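Local coordinates for protein imine reductase (Bacillus cereus, PDB 4D3D) that catalyses the NADPH-dependent, S-selective reduction of the imine 2-methylpyrroline, probably in a cleft between the two subunits of a dimer, at residues N78-Y88 / G104-D113; L252-V263 / P276-M287. All coordinates share one frame; numbering follows the deposited sequence. Where two conformers were deposited one is given.

Contact 1: N78-Y88 / G104-D113; sequences NELVILSLTDY and GKVLVNLSSD
Strands 80-83 and 106-109 run parallel, and a ladder of five backbone hydrogen bonds joins them from Glu79 O, which accepts from Val106 N, to Leu83 O, which accepts from Leu110 N at 3.1 Å. Between these, Val81 and Leu83 each donate to the second strand, and Val81 O accepts from Val108 N at 2.9 Å.

Two side chains add polar links beyond the ladder. Lys105, bent at chi2 (-53°), brings NZ to 3.1 Å from Asn78 O, above the carbonyl plane rather than within it; the same ammonium also donates to Leu75 O. At the other end, in one of two modelled conformers, Ser111 OG donates to Leu85 O, a less certain link.

Apolar contacts alternate between the two faces of the sheet. On one, Leu80 packs against Val106 and brings CD1 to 3.7 Å from Val108 CG2, and Ile82 lies alongside Val108; just beyond the strand, Leu110 CD1 meets Ile82 CG2. On the other, Val81 CB packs on Leu107 CD1 at 3.6 Å, while Leu83 CD1 rests on Leu107 CB.

The Tyr88 ring and the Asn109 amide lie with planes only 18° apart, Tyr88 CE2 being 3.6 Å from Asn109 CG. A water donates to both Asn109 O and Ser111 O at the end of the strand. Asp87 is the N-cap of helix 88-95, its OD1 accepting from Asn89 N in the conformer described. Strand 80-83, this helix and strand 106-109 form a beta-alpha-beta crossover of the Rossmann-type NADP-binding domain.

Contact 2: L252-V263 / P276-M287; sequences LAMGLASVEHVV and PATVLEVFRRGM
The Phe283 ring receives Val259 on one face: CG2 stands 4.0 Å from the ring centroid and 15° off the normal, a CH-pi contact. The backbone oxygen of Val279, one turn back on the same helix, lies in plane at the ring edge. Leu252 CD1 approaches CD2 of Phe283 obliquely at 3.5 Å, and Gly255 lets the ring come close to the backbone: Gly255 C is 3.7 Å from Phe283 CE2. The aromatic side chain is thus a knob among Leu252, Gly255, Leu256 and Val259; Trp195 of the second subunit meets it edge-to-face.

The other flat group, the Arg284 guanidinium, has Glu260 OE2 at its edge, near its plane. With 4.4 Å between Glu260 OE2 and Arg284 NH1 this is no salt bridge; instead a water donates to Glu260 OE2 at 2.6 Å and accepts from Arg284 NH1.

Leucines interlock in both directions. Leu256, its CG swung anti to the backbone N (chi1 175°), sits among Leu280, Phe283, Arg284 and Met287, and Leu280 enters the hole formed by Leu256, Val259, Glu260 and Val263. Leu256 CD1 and Leu280 CD1 meet at 3.4 Å, tighter than usual van der Waals contact. Met287, bent at chi2 and chi3, slides past Leu252 in the opposite direction and sets its SD 3.6 Å from Leu252 CD2.

At 160° between their directions, the helices form a nearly antiparallel knobs-into-holes pair. Packing of apolar side chains carries the interface, and Glu260 and Arg284, at the side of the packing, are bridged by a water, so shape complementarity probably matters more here than electrostatics.

In the fold
Contacts 1 and 2 lie on opposite sides of the centre of the chain, with their centres 44 Å apart and nearest atoms about 22 Å apart. Contact 1 belongs to the Rossmann-type domain; its strand 80-83 neighbours strand 23-27, which leads into a glycine-rich GxGxxG-type turn that probably serves NADPH binding. Contact 2 belongs to the C-terminal helical domain. Helix 182-210 of the same chain reaches contact 1 through Gln188; its counterpart in the second subunit reaches contact 2 through Trp195. Ser112 also touches His261 of the second subunit, so dimerisation brings the two regions together. Bound O-acetaldehydyl-hexaethylene glycol, neither substrate nor cofactor, lies about 7 Å from Gly255, in a pocket that includes Met225 and Phe232.

Contact 1: N78-Y88 / G104-D113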
loop_
_atom_site.group_PDB
_atom_site.type_symbol
_atom_site.label_atom_id
_atom_site.label_comp_id
_atom_site.label_asym_id
_atom_site.label_seq_id
_atom_site.Cartn_x
_atom_site.Cartn_y
_atom_site.Cartn_z
ATOM N N ASN B 78 -13.057 -42.074 -4.421
ATOM C CA ASN B 78 -13.979 -41.086 -3.917
ATOM C C ASN B 78 -14.457 -40.167 -5.051
ATOM O O ASN B 78 -13.789 -40.000 -6.108
ATOM C CB ASN B 78 -13.322 -40.186 -2.821
ATOM C CG ASN B 78 -13.001 -40.897 -1.561
ATOM O OD1 ASN B 78 -11.823 -41.187 -1.245
ATOM N ND2 ASN B 78 -14.014 -41.254 -0.842
ATOM N N GLU B 79 -15.586 -39.501 -4.780
ATOM C CA GLU B 79 -16.118 -38.441 -5.651
ATOM C C GLU B 79 -15.314 -37.154 -5.529
ATOM O O GLU B 79 -14.980 -36.538 -6.525
ATOM C CB GLU B 79 -17.552 -38.129 -5.222
ATOM C CG GLU B 79 -18.201 -36.963 -5.937
ATOM C CD GLU B 79 -19.663 -36.791 -5.440
ATOM O OE1 GLU B 79 -19.906 -36.717 -4.212
ATOM O OE2 GLU B 79 -20.546 -36.859 -6.294
ATOM N N LEU B 80 -14.979 -36.806 -4.288
ATOM C CA LEU B 80 -14.226 -35.564 -4.014
ATOM C C LEU B 80 -12.711 -35.801 -3.933
ATOM O O LEU B 80 -12.252 -36.660 -3.125
ATOM C CB LEU B 80 -14.747 -34.960 -2.717
ATOM C CG LEU B 80 -14.156 -33.593 -2.377
ATOM C CD1 LEU B 80 -14.560 -32.559 -3.389
ATOM C CD2 LEU B 80 -14.560 -33.149 -0.972
ATOM N N VAL B 81 -11.964 -35.043 -4.772
ATOM C CA VAL B 81 -10.508 -35.201 -4.928
ATOM C C VAL B 81 -9.899 -33.830 -4.695
ATOM O O VAL B 81 -10.111 -32.928 -5.488
ATOM C CB VAL B 81 -10.209 -35.694 -6.348
ATOM C CG1 VAL B 81 -8.704 -35.806 -6.534
ATOM C CG2 VAL B 81 -10.974 -36.984 -6.652
ATOM N N ILE B 82 -9.152 -33.686 -3.597
ATOM C CA ILE B 82 -8.389 -32.456 -3.354
ATOM C C ILE B 82 -7.040 -32.497 -4.095
ATOM O O ILE B 82 -6.277 -33.425 -3.890
ATOM C CB ILE B 82 -8.141 -32.264 -1.849
ATOM C CG1 ILE B 82 -9.410 -32.333 -0.986
ATOM C CG2 ILE B 82 -7.348 -30.970 -1.595
ATOM C CD1 ILE B 82 -10.548 -31.533 -1.414
ATOM N N LEU B 83 -6.772 -31.546 -4.982
ATOM C CA LEU B 83 -5.520 -31.514 -5.687
ATOM C C LEU B 83 -4.644 -30.443 -5.016
ATOM O O LEU B 83 -4.807 -29.252 -5.255
ATOM C CB LEU B 83 -5.748 -31.173 -7.135
ATOM C CG LEU B 83 -6.613 -32.163 -7.917
ATOM C CD1 LEU B 83 -6.766 -31.674 -9.318
ATOM C CD2 LEU B 83 -5.904 -33.495 -7.995
ATOM N N SER B 84 -3.768 -30.877 -4.140
ATOM C CA SER B 84 -2.838 -29.988 -3.472
ATOM C C SER B 84 -1.484 -30.157 -4.190
ATOM O O SER B 84 -0.581 -30.829 -3.700
ATOM C CB SER B 84 -2.833 -30.357 -1.978
ATOM O OG SER B 84 -2.966 -31.773 -1.710
ATOM N N LEU B 85 -1.403 -29.648 -5.400
ATOM C CA LEU B 85 -0.273 -29.827 -6.235
ATOM C C LEU B 85 0.526 -28.497 -6.264
ATOM O O LEU B 85 0.016 -27.437 -5.945
ATOM C CB LEU B 85 -0.725 -30.161 -7.664
ATOM C CG LEU B 85 -1.691 -31.358 -7.786
ATOM C CD1 LEU B 85 -2.211 -31.569 -9.223
ATOM C CD2 LEU B 85 -0.979 -32.606 -7.301
ATOM N N THR B 86 1.697 -28.555 -6.819
ATOM C CA THR B 86 2.539 -27.358 -6.858
ATOM C C THR B 86 2.159 -26.390 -7.993
ATOM O O THR B 86 2.440 -25.210 -7.895
ATOM C CB THR B 86 4.056 -27.725 -6.972
ATOM O OG1 THR B 86 4.260 -28.525 -8.134
ATOM C CG2 THR B 86 4.585 -28.459 -5.737
ATOM N N ASP B 87 1.512 -26.881 -9.073
ATOM C CA ASP B 87 1.205 -26.087 -10.258
ATOM C C ASP B 87 0.051 -26.747 -10.999
ATOM O O ASP B 87 -0.089 -27.978 -10.887
ATOM C CB ASP B 87 2.410 -26.106 -11.189
ATOM C CG ASP B 87 2.371 -25.018 -12.263
ATOM O OD1 ASP B 87 1.783 -25.179 -13.365
ATOM O OD2 ASP B 87 3.013 -23.985 -12.022
ATOM N N TYR B 88 -0.692 -26.004 -11.808
ATOM C CA TYR B 88 -1.684 -26.637 -12.698
ATOM C C TYR B 88 -1.082 -27.550 -13.749
ATOM O O TYR B 88 -1.751 -28.571 -14.184
ATOM C CB TYR B 88 -2.546 -25.581 -13.428
ATOM C CG TYR B 88 -3.677 -25.039 -12.604
ATOM C CD1 TYR B 88 -3.486 -24.016 -11.650
ATOM C CD2 TYR B 88 -4.976 -25.568 -12.764
ATOM C CE1 TYR B 88 -4.548 -23.543 -10.887
ATOM C CE2 TYR B 88 -6.029 -25.080 -12.025
ATOM C CZ TYR B 88 -5.845 -24.086 -11.120
ATOM O OH TYR B 88 -6.929 -23.733 -10.338
ATOM N N GLY B 104 -17.902 -37.748 -13.240
ATOM C CA GLY B 104 -18.459 -37.737 -11.929
ATOM C C GLY B 104 -17.545 -37.302 -10.771
ATOM O O GLY B 104 -17.931 -37.329 -9.640
ATOM N N LYS B 105 -16.307 -36.988 -11.075
ATOM C CA LYS B 105 -15.368 -36.574 -10.033
ATOM C C LYS B 105 -15.494 -35.060 -9.853
ATOM O O LYS B 105 -15.807 -34.355 -10.816
ATOM C CB LYS B 105 -13.963 -36.933 -10.462
ATOM C CG LYS B 105 -13.734 -38.428 -10.703
ATOM C CD LYS B 105 -14.165 -39.248 -9.493
ATOM C CE LYS B 105 -14.253 -40.774 -9.805
ATOM N NZ LYS B 105 -14.646 -41.536 -8.603
ATOM N N VAL B 106 -15.180 -34.619 -8.639
ATOM C CA VAL B 106 -15.138 -33.153 -8.327
ATOM C C VAL B 106 -13.705 -32.873 -7.862
ATOM O O VAL B 106 -13.281 -33.429 -6.801
ATOM C CB VAL B 106 -16.118 -32.817 -7.203
ATOM C CG1 VAL B 106 -16.006 -31.332 -6.808
ATOM C CG2 VAL B 106 -17.529 -33.098 -7.664
ATOM N N LEU B 107 -12.954 -32.127 -8.661
ATOM C CA LEU B 107 -11.546 -31.824 -8.446
ATOM C C LEU B 107 -11.487 -30.441 -7.773
ATOM O O LEU B 107 -12.023 -29.479 -8.331
ATOM C CB LEU B 107 -10.764 -31.744 -9.778
ATOM C CG LEU B 107 -10.460 -33.046 -10.536
ATOM C CD1 LEU B 107 -9.967 -34.181 -9.646
ATOM C CD2 LEU B 107 -11.715 -33.543 -11.269
ATOM N N VAL B 108 -10.859 -30.358 -6.614
ATOM C CA VAL B 108 -10.692 -29.053 -5.936
ATOM C C VAL B 108 -9.224 -28.664 -6.150
ATOM O O VAL B 108 -8.307 -29.212 -5.498
ATOM C CB VAL B 108 -11.063 -29.172 -4.432
ATOM C CG1 VAL B 108 -10.906 -27.816 -3.708
ATOM C CG2 VAL B 108 -12.438 -29.696 -4.249
ATOM N N ASN B 109 -8.989 -27.663 -6.973
ATOM C CA ASN B 109 -7.642 -27.256 -7.367
ATOM C C ASN B 109 -7.203 -26.181 -6.446
ATOM O O ASN B 109 -7.772 -25.077 -6.507
ATOM C CB ASN B 109 -7.659 -26.654 -8.772
ATOM C CG ASN B 109 -7.207 -27.621 -9.813
ATOM O OD1 ASN B 109 -8.026 -28.213 -10.578
ATOM N ND2 ASN B 109 -5.910 -27.876 -9.807
ATOM N N LEU B 110 -6.148 -26.441 -5.694
ATOM C CA LEU B 110 -5.571 -25.411 -4.792
ATOM C C LEU B 110 -4.292 -24.760 -5.269
ATOM O O LEU B 110 -3.751 -23.945 -4.567
ATOM C CB LEU B 110 -5.328 -26.017 -3.423
ATOM C CG LEU B 110 -6.534 -26.726 -2.793
ATOM C CD1 LEU B 110 -6.112 -27.475 -1.518
ATOM C CD2 LEU B 110 -7.698 -25.815 -2.506
ATOM N N SER B 111 -3.782 -25.048 -6.455
ATOM C CA SER B 111 -2.558 -24.397 -6.908
ATOM C C SER B 111 -2.783 -22.873 -7.032
ATOM O O SER B 111 -3.799 -22.458 -7.598
ATOM C CB SER B 111 -2.166 -24.937 -8.271
ATOM O OG SER B 111 -1.832 -26.353 -8.235
ATOM N N SER B 112 -1.828 -22.059 -6.572
ATOM C CA SER B 112 -1.845 -20.601 -6.857
ATOM C C SER B 112 -1.349 -20.282 -8.263
ATOM O O SER B 112 -0.208 -20.630 -8.661
ATOM C CB SER B 112 -1.028 -19.848 -5.753
ATOM O OG SER B 112 -1.079 -18.445 -5.944
ATOM N N ASP B 113 -2.220 -19.647 -9.030
ATOM C CA ASP B 113 -1.959 -19.228 -10.354
ATOM C C ASP B 113 -3.002 -18.163 -10.731
ATOM O O ASP B 113 -3.651 -17.558 -9.819
ATOM C CB ASP B 113 -1.957 -20.455 -11.351
ATOM C CG ASP B 113 -1.004 -20.256 -12.530
ATOM O OD1 ASP B 113 -0.902 -19.183 -13.245
ATOM O OD2 ASP B 113 -0.291 -21.233 -12.843
HETATM O O HOH W 1 1.444 -22.592 -9.047
HETATM O O HOH W 2 -6.499 -23.009 -8.043
#

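Contact 2: L252-V263 / P276-M287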
loop_
_atom_site.group_PDB
_atom_site.type_symbol
_atom_site.label_atom_id
_atom_site.label_comp_id
_atom_site.label_asym_id
_atom_site.label_seq_id
_atom_site.Cartn_x
_atom_site.Cartn_y
_atom_site.Cartn_z
ATOM N N LEU B 252 -4.737 15.970 -9.870
ATOM C CA LEU B 252 -3.539 15.197 -10.278
ATOM C C LEU B 252 -2.260 16.010 -10.289
ATOM O O LEU B 252 -1.197 15.552 -9.934
ATOM C CB LEU B 252 -3.756 14.573 -11.668
ATOM C CG LEU B 252 -2.682 13.613 -12.145
ATOM C CD1 LEU B 252 -2.579 12.395 -11.225
ATOM C CD2 LEU B 252 -2.914 13.164 -13.574
ATOM N N ALA B 253 -2.298 17.278 -10.758
ATOM C CA ALA B 253 -1.092 18.090 -10.828
ATOM C C ALA B 253 -0.466 18.251 -9.460
ATOM O O ALA B 253 0.762 18.300 -9.341
ATOM C CB ALA B 253 -1.439 19.464 -11.412
ATOM N N MET B 254 -1.323 18.357 -8.447
ATOM C CA MET B 254 -0.824 18.502 -7.061
ATOM C C MET B 254 -0.200 17.142 -6.559
ATOM O O MET B 254 0.798 17.173 -5.799
ATOM C CB MET B 254 -1.896 18.990 -6.105
ATOM C CG MET B 254 -2.479 20.355 -6.414
ATOM S SD MET B 254 -1.208 21.608 -6.322
ATOM C CE MET B 254 -1.138 21.911 -4.561
ATOM N N GLY B 255 -0.820 16.060 -6.919
ATOM C CA GLY B 255 -0.257 14.710 -6.658
ATOM C C GLY B 255 1.081 14.530 -7.289
ATOM O O GLY B 255 1.996 14.018 -6.668
ATOM N N LEU B 256 1.213 14.908 -8.589
ATOM C CA LEU B 256 2.518 14.831 -9.241
ATOM C C LEU B 256 3.631 15.592 -8.494
ATOM O O LEU B 256 4.696 15.129 -8.229
ATOM C CB LEU B 256 2.449 15.408 -10.687
ATOM C CG LEU B 256 3.745 15.515 -11.445
ATOM C CD1 LEU B 256 4.389 14.169 -11.708
ATOM C CD2 LEU B 256 3.545 16.348 -12.760
ATOM N N ALA B 257 3.316 16.842 -8.067
ATOM C CA ALA B 257 4.269 17.597 -7.341
ATOM C C ALA B 257 4.692 16.931 -6.007
ATOM O O ALA B 257 5.841 16.974 -5.622
ATOM C CB ALA B 257 3.674 18.979 -7.028
ATOM N N SER B 258 3.738 16.342 -5.338
ATOM C CA SER B 258 3.995 15.605 -4.119
ATOM C C SER B 258 4.931 14.357 -4.329
ATOM O O SER B 258 5.917 14.164 -3.610
ATOM C CB SER B 258 2.684 15.180 -3.537
ATOM O OG SER B 258 2.801 14.480 -2.347
ATOM N N VAL B 259 4.655 13.640 -5.401
ATOM C CA VAL B 259 5.495 12.503 -5.750
ATOM C C VAL B 259 6.885 12.936 -6.114
ATOM O O VAL B 259 7.880 12.312 -5.747
ATOM C CB VAL B 259 4.835 11.649 -6.871
ATOM C CG1 VAL B 259 5.771 10.524 -7.291
ATOM C CG2 VAL B 259 3.529 11.056 -6.399
ATOM N N GLU B 260 7.023 14.043 -6.833
ATOM C CA GLU B 260 8.338 14.607 -7.175
ATOM C C GLU B 260 9.171 14.892 -5.934
ATOM O O GLU B 260 10.359 14.557 -5.891
ATOM C CB GLU B 260 8.223 15.925 -7.957
ATOM C CG GLU B 260 7.779 15.783 -9.377
ATOM C CD GLU B 260 7.382 17.113 -10.040
ATOM O OE1 GLU B 260 7.175 18.133 -9.335
ATOM O OE2 GLU B 260 7.299 17.152 -11.288
ATOM N N HIS B 261 8.543 15.451 -4.880
ATOM C CA HIS B 261 9.246 15.640 -3.608
ATOM C C HIS B 261 9.664 14.335 -2.916
ATOM O O HIS B 261 10.716 14.251 -2.306
ATOM C CB HIS B 261 8.431 16.472 -2.653
ATOM C CG HIS B 261 8.388 17.885 -3.096
ATOM N ND1 HIS B 261 7.391 18.755 -2.726
ATOM C CD2 HIS B 261 9.216 18.570 -3.935
ATOM C CE1 HIS B 261 7.617 19.928 -3.289
ATOM N NE2 HIS B 261 8.754 19.865 -3.968
ATOM N N VAL B 262 8.854 13.268 -3.057
ATOM C CA VAL B 262 9.264 11.963 -2.520
ATOM C C VAL B 262 10.530 11.449 -3.300
ATOM O O VAL B 262 11.467 10.928 -2.680
ATOM C CB VAL B 262 8.096 10.941 -2.586
ATOM C CG1 VAL B 262 8.614 9.522 -2.306
ATOM C CG2 VAL B 262 6.952 11.277 -1.644
ATOM N N VAL B 263 10.506 11.550 -4.623
ATOM C CA VAL B 263 11.637 11.184 -5.440
ATOM C C VAL B 263 12.902 11.974 -5.060
ATOM O O VAL B 263 13.962 11.399 -4.837
ATOM C CB VAL B 263 11.314 11.329 -6.919
ATOM C CG1 VAL B 263 12.569 11.161 -7.763
ATOM C CG2 VAL B 263 10.251 10.294 -7.317
ATOM N N PRO B 276 9.876 4.646 -6.271
ATOM C CA PRO B 276 9.167 5.955 -6.478
ATOM C C PRO B 276 9.275 6.545 -7.854
ATOM O O PRO B 276 8.344 7.243 -8.288
ATOM C CB PRO B 276 9.784 6.853 -5.389
ATOM C CG PRO B 276 11.158 6.289 -5.210
ATOM C CD PRO B 276 10.980 4.758 -5.287
ATOM N N ALA B 277 10.331 6.252 -8.632
ATOM C CA ALA B 277 10.407 6.651 -10.027
ATOM C C ALA B 277 9.351 6.032 -10.900
ATOM O O ALA B 277 8.827 6.651 -11.811
ATOM C CB ALA B 277 11.753 6.344 -10.625
ATOM N N THR B 278 8.983 4.808 -10.594
ATOM C CA THR B 278 7.859 4.163 -11.299
ATOM C C THR B 278 6.512 4.845 -10.996
ATOM O O THR B 278 5.702 5.099 -11.865
ATOM C CB THR B 278 7.826 2.642 -11.000
ATOM O OG1 THR B 278 9.035 2.072 -11.568
ATOM C CG2 THR B 278 6.637 2.030 -11.657
ATOM N N VAL B 279 6.294 5.148 -9.703
ATOM C CA VAL B 279 5.092 5.918 -9.313
ATOM C C VAL B 279 5.052 7.246 -10.070
ATOM O O VAL B 279 3.979 7.597 -10.629
ATOM C CB VAL B 279 5.094 6.134 -7.772
ATOM C CG1 VAL B 279 3.996 7.059 -7.309
ATOM C CG2 VAL B 279 5.021 4.788 -7.000
ATOM N N LEU B 280 6.171 7.976 -10.033
ATOM C CA LEU B 280 6.281 9.264 -10.714
ATOM C C LEU B 280 5.921 9.138 -12.228
ATOM O O LEU B 280 5.195 9.950 -12.769
ATOM C CB LEU B 280 7.719 9.825 -10.578
ATOM C CG LEU B 280 7.931 11.197 -11.231
ATOM C CD1 LEU B 280 6.958 12.193 -10.616
ATOM C CD2 LEU B 280 9.373 11.626 -11.096
ATOM N N GLU B 281 6.409 8.112 -12.882
ATOM C CA GLU B 281 6.145 7.946 -14.303
ATOM C C GLU B 281 4.683 7.635 -14.606
ATOM O O GLU B 281 4.141 8.041 -15.635
ATOM C CB GLU B 281 7.094 6.941 -14.908
ATOM C CG GLU B 281 6.875 6.695 -16.442
ATOM C CD GLU B 281 7.060 7.928 -17.367
ATOM O OE1 GLU B 281 7.636 8.993 -16.925
ATOM O OE2 GLU B 281 6.574 7.815 -18.557
ATOM N N VAL B 282 4.000 6.928 -13.732
ATOM C CA VAL B 282 2.545 6.742 -13.848
ATOM C C VAL B 282 1.843 8.117 -13.817
ATOM O O VAL B 282 0.971 8.425 -14.656
ATOM C CB VAL B 282 1.973 5.804 -12.772
ATOM C CG1 VAL B 282 0.477 5.732 -12.895
ATOM C CG2 VAL B 282 2.534 4.390 -12.896
ATOM N N PHE B 283 2.160 8.909 -12.784
ATOM C CA PHE B 283 1.604 10.286 -12.669
ATOM C C PHE B 283 1.884 11.109 -13.924
ATOM O O PHE B 283 0.973 11.791 -14.415
ATOM C CB PHE B 283 2.142 11.002 -11.447
ATOM C CG PHE B 283 1.369 10.681 -10.154
ATOM C CD1 PHE B 283 1.573 9.494 -9.478
ATOM C CD2 PHE B 283 0.458 11.585 -9.657
ATOM C CE1 PHE B 283 0.784 9.203 -8.383
ATOM C CE2 PHE B 283 -0.292 11.307 -8.495
ATOM C CZ PHE B 283 -0.081 10.105 -7.868
ATOM N N ARG B 284 3.106 11.059 -14.417
ATOM C CA ARG B 284 3.455 11.814 -15.630
ATOM C C ARG B 284 2.682 11.356 -16.837
ATOM O O ARG B 284 2.218 12.189 -17.626
ATOM C CB ARG B 284 4.930 11.819 -15.878
ATOM C CG ARG B 284 5.714 12.647 -14.880
ATOM C CD ARG B 284 7.154 12.982 -15.269
ATOM N NE ARG B 284 7.173 13.813 -16.528
ATOM C CZ ARG B 284 7.028 15.162 -16.635
ATOM N NH1 ARG B 284 6.848 15.990 -15.551
ATOM N NH2 ARG B 284 7.085 15.731 -17.857
ATOM N N ARG B 285 2.463 10.068 -16.979
ATOM C CA ARG B 285 1.637 9.594 -18.059
ATOM C C ARG B 285 0.228 10.070 -17.975
ATOM O O ARG B 285 -0.386 10.406 -18.964
ATOM C CB ARG B 285 1.721 8.024 -18.136
ATOM C CG ARG B 285 3.065 7.546 -18.603
ATOM C CD ARG B 285 3.423 6.147 -18.057
ATOM N NE ARG B 285 2.621 5.157 -18.599
ATOM C CZ ARG B 285 2.537 3.877 -18.143
ATOM N NH1 ARG B 285 3.131 3.387 -16.969
ATOM N NH2 ARG B 285 1.753 3.148 -18.837
ATOM N N GLY B 286 -0.351 10.148 -16.792
ATOM C CA GLY B 286 -1.679 10.706 -16.650
ATOM C C GLY B 286 -1.747 12.199 -16.992
ATOM O O GLY B 286 -2.739 12.647 -17.547
ATOM N N MET B 287 -0.748 12.953 -16.580
ATOM C CA MET B 287 -0.659 14.377 -16.912
ATOM C C MET B 287 -0.604 14.601 -18.415
ATOM O O MET B 287 -1.360 15.396 -18.951
ATOM C CB MET B 287 0.548 14.988 -16.211
ATOM C CG MET B 287 0.405 15.083 -14.687
ATOM S SD MET B 287 -0.912 16.153 -14.092
ATOM C CE MET B 287 -0.362 17.768 -14.783
HETATM O O HOH W 3 7.791 15.288 -13.009
#